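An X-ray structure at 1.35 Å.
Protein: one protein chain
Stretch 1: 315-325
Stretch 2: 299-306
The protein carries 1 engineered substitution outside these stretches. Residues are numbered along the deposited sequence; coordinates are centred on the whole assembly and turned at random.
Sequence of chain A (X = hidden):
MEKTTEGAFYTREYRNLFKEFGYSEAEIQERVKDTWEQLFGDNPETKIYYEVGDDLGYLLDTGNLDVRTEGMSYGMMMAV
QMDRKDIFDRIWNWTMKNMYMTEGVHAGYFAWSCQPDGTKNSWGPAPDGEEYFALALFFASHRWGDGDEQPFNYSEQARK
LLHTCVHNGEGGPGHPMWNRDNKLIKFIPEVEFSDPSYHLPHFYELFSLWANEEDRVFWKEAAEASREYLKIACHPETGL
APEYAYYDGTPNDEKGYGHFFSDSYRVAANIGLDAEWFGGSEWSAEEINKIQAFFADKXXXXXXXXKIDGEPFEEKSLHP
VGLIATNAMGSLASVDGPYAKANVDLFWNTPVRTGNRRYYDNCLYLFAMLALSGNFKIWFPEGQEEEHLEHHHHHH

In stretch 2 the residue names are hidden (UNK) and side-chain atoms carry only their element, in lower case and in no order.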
# COMPACT_ATOMS: atom_id res chain seq x y z
N GLU A 315 1.22 19.96 15.98
CA GLU A 315 1.19 18.50 16.10
C GLU A 315 2.31 17.81 15.33
O GLU A 315 2.55 18.09 14.16
CB GLU A 315 -0.16 17.95 15.62
CG GLU A 315 -0.21 16.42 15.61
CD GLU A 315 -1.58 15.86 15.28
OE1 GLU A 315 -2.33 16.50 14.52
OE2 GLU A 315 -1.89 14.75 15.77
N LYS A 316 2.99 16.90 16.02
CA LYS A 316 4.07 16.14 15.42
C LYS A 316 3.51 14.98 14.62
O LYS A 316 2.39 14.52 14.86
CB LYS A 316 5.00 15.57 16.49
CG LYS A 316 5.78 16.60 17.30
CD LYS A 316 6.87 17.25 16.47
CE LYS A 316 7.78 18.09 17.35
NZ LYS A 316 8.47 17.25 18.37
N SER A 317 4.28 14.51 13.65
CA SER A 317 3.90 13.36 12.86
C SER A 317 3.74 12.21 13.86
O SER A 317 4.55 12.08 14.78
CB SER A 317 5.01 13.02 11.87
OG SER A 317 4.82 11.73 11.30
N LEU A 318 2.71 11.39 13.68
CA LEU A 318 2.51 10.26 14.58
C LEU A 318 3.30 9.06 14.08
O LEU A 318 3.45 8.07 14.79
CB LEU A 318 1.02 9.90 14.65
CG LEU A 318 0.15 10.83 15.50
CD1 LEU A 318 -1.32 10.48 15.31
CD2 LEU A 318 0.54 10.71 16.96
N HIS A 319 3.82 9.16 12.85
CA HIS A 319 4.57 8.06 12.25
C HIS A 319 5.78 8.57 11.46
O HIS A 319 5.88 8.36 10.25
CB HIS A 319 3.64 7.27 11.32
CG HIS A 319 2.44 6.70 12.02
ND1 HIS A 319 2.52 5.61 12.86
CD2 HIS A 319 1.15 7.10 12.03
CE1 HIS A 319 1.32 5.36 13.35
NE2 HIS A 319 0.47 6.25 12.87
N PRO A 320 6.74 9.22 12.15
CA PRO A 320 7.93 9.74 11.47
C PRO A 320 8.80 8.68 10.80
O PRO A 320 9.39 8.94 9.75
CB PRO A 320 8.66 10.50 12.59
CG PRO A 320 8.20 9.80 13.84
CD PRO A 320 6.74 9.57 13.58
N VAL A 321 8.88 7.49 11.38
CA VAL A 321 9.67 6.42 10.79
C VAL A 321 9.01 5.99 9.47
O VAL A 321 9.70 5.75 8.47
CB VAL A 321 9.79 5.20 11.75
CG1 VAL A 321 10.44 4.02 11.03
CG2 VAL A 321 10.64 5.60 12.96
N GLY A 322 7.68 5.92 9.46
CA GLY A 322 6.98 5.56 8.25
C GLY A 322 7.21 6.62 7.18
O GLY A 322 7.38 6.30 6.00
N LEU A 323 7.21 7.89 7.58
CA LEU A 323 7.45 8.98 6.63
C LEU A 323 8.84 8.83 6.02
O LEU A 323 9.01 8.94 4.81
CB LEU A 323 7.30 10.34 7.33
CG LEU A 323 7.58 11.60 6.51
CD1 LEU A 323 6.83 11.55 5.18
CD2 LEU A 323 7.17 12.83 7.31
N ILE A 324 9.84 8.56 6.86
CA ILE A 324 11.21 8.36 6.38
C ILE A 324 11.25 7.22 5.36
O ILE A 324 11.85 7.35 4.29
CB ILE A 324 12.17 8.03 7.55
CG1 ILE A 324 12.36 9.26 8.43
CG2 ILE A 324 13.51 7.52 7.02
CD1 ILE A 324 13.18 8.99 9.69
N ALA A 325 10.62 6.10 5.70
CA ALA A 325 10.60 4.95 4.81
C ALA A 325 9.96 5.25 3.46
O ALA A 325 10.49 4.86 2.42
CB ALA A 325 9.87 3.79 5.49
N UNK A 299 14.31 17.97 10.52
CA UNK A 299 14.74 16.83 11.32
C UNK A 299 13.55 15.93 11.64
O UNK A 299 12.48 16.41 12.00
c UNK A 299 17.74 17.16 11.72
c UNK A 299 15.39 17.30 12.62
o UNK A 299 17.98 16.02 12.17
c UNK A 299 16.71 18.02 12.44
o UNK A 299 18.31 17.63 10.72
N UNK A 300 13.73 14.60 11.51
CA UNK A 300 12.67 13.63 11.79
C UNK A 300 11.96 13.87 13.13
O UNK A 300 10.74 13.77 13.22
c UNK A 300 13.41 12.30 11.75
c UNK A 300 14.93 13.92 10.99
c UNK A 300 14.40 12.54 10.66
N UNK A 301 12.73 14.19 14.16
CA UNK A 301 12.16 14.43 15.48
C UNK A 301 11.22 15.63 15.46
O UNK A 301 10.38 15.78 16.35
o UNK A 301 16.63 13.81 16.04
c UNK A 301 13.28 14.66 16.50
o UNK A 301 15.22 13.82 14.36
c UNK A 301 15.47 13.74 15.58
c UNK A 301 14.32 13.55 16.57
N UNK A 302 11.36 16.48 14.44
CA UNK A 302 10.54 17.68 14.31
C UNK A 302 9.45 17.58 13.25
O UNK A 302 8.69 18.53 13.05
o UNK A 302 10.06 20.52 15.07
c UNK A 302 10.67 20.20 14.03
o UNK A 302 10.69 20.91 13.00
c UNK A 302 11.44 18.89 14.02
N UNK A 303 9.36 16.44 12.55
CA UNK A 303 8.33 16.28 11.53
C UNK A 303 6.95 16.56 12.13
O UNK A 303 6.62 16.07 13.21
c UNK A 303 11.44 15.02 8.73
c UNK A 303 9.72 13.12 9.78
c UNK A 303 8.32 14.86 10.96
o UNK A 303 12.61 13.25 7.59
c UNK A 303 10.38 15.41 9.57
c UNK A 303 11.61 13.68 8.43
c UNK A 303 10.75 12.73 8.95
c UNK A 303 9.51 14.46 10.10
N UNK A 304 6.15 17.35 11.42
CA UNK A 304 4.82 17.71 11.88
C UNK A 304 3.76 17.30 10.88
O UNK A 304 4.04 16.62 9.89
c UNK A 304 6.86 21.81 14.96
n UNK A 304 7.00 20.52 14.71
c UNK A 304 4.69 19.24 12.00
c UNK A 304 5.86 19.97 12.62
n UNK A 304 7.85 22.50 15.51
n UNK A 304 5.72 22.43 14.66
c UNK A 304 5.98 19.68 14.09
N UNK A 305 2.53 17.71 11.18
CA UNK A 305 1.42 17.54 10.27
C UNK A 305 1.60 18.87 9.52
O UNK A 305 1.90 19.89 10.15
n UNK A 305 -2.83 16.91 11.80
c UNK A 305 -2.43 17.90 10.79
n UNK A 305 -3.82 14.98 12.53
n UNK A 305 -3.88 15.51 10.30
c UNK A 305 -3.51 15.80 11.54
c UNK A 305 0.07 17.56 11.00
c UNK A 305 -1.14 17.54 10.07
N UNK A 306 1.45 18.87 8.21
CA UNK A 306 1.61 20.10 7.43
C UNK A 306 0.42 20.29 6.52
O UNK A 306 -0.17 19.32 6.05
o UNK A 306 7.73 18.84 9.16
c UNK A 306 5.81 18.13 7.94
c UNK A 306 4.92 20.75 7.80
c UNK A 306 4.15 19.73 7.22
c UNK A 306 4.62 18.43 7.30
c UNK A 306 2.85 20.04 6.53
c UNK A 306 6.12 20.46 8.44
c UNK A 306 6.56 19.15 8.51

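Position 299 has five side-chain atoms, three carbons and two oxygens. The oxygens both sit on the last carbon, so the chain ends in a carboxylate. It touches nothing on stretch 1. Three carbons with a terminal carboxylate make this Glu299.

Position 300 has three carbons that close a ring onto its own backbone N. Two ring carbons lie 3.9 Å from CD1 of Ile324. The backbone O is also 3.9 Å from CB of Pro320. Only proline has this ring, so this is Pro300, and the two carbons are CB and CG.

Position 301 repeats the pattern of 299: three carbons, the third carrying two oxygens. The CA-to-CB bond points away from stretch 1. Its backbone O does the work, accepting a hydrogen bond from NZ of Lys316 at 3.1 Å. The residue is Glu301.

Position 302 has two carbons, the second carrying two oxygens. The carboxylate is one carbon closer to the backbone than in Glu301. One oxygen lies 4.0 Å from CE of Lys316. This is Asp302, and that oxygen is OD1.

Position 303 has one carbon followed by a six-carbon ring bearing one oxygen. The ring is buried against the helix of stretch 1. One ring carbon is 3.6 Å from CD2 of Leu323 and 4.0 Å from CB of Pro320. Its neighbour in the ring is 3.9 Å from CG1 of Ile324, which sits at the ring edge. A six-membered ring with a hydroxyl is tyrosine, so this is Tyr303; the two ring carbons are CD2 and CE2.

Position 304 has three carbons, a nitrogen, and a carbon carrying two more nitrogens. This is a guanidinium. The third carbon lies 3.5 Å from CD of Lys316. The residue is Arg304. Its NE and NH2 reach back to OD1 of Asp302 at 3.1 and 3.0 Å, a salt bridge within the stretch.

Position 305 has the same seven atoms. Here the guanidinium meets stretch 1 directly, with OE1 of Glu315 near its plane. This is Arg305. Its NE and NH2 donate to OE1 of Glu315 at 2.8 and 2.9 Å, forming a salt bridge.

Position 306 has one carbon and a six-carbon ring with one oxygen, again a tyrosine. Tyr306 makes no contact with stretch 1. Its OH accepts a hydrogen bond from N of Arg304 at 3.1 Å.

The contact has a polar part and an apolar part. Lys316 and Arg304 form an antiparallel, non-hydrogen-bonded pair, their CA atoms 3.9 Å apart. Backbone hydrogen bonds frame the pair: N of Ser317 to O of Tyr303 at 2.8 Å, and N of Arg305 to O of Glu315 at 3.0 Å. The Glu315–Arg305 salt bridge reinforces the second. Farther along, Pro320, Leu323 and Ile324 pack against Tyr303, and Ile324 also meets Pro300. The backbone pairs at Lys316 and Arg304, and the Tyr303 ring, with Pro300, packs against the helix.

Stretch 2 299-306: EPEDYRRY
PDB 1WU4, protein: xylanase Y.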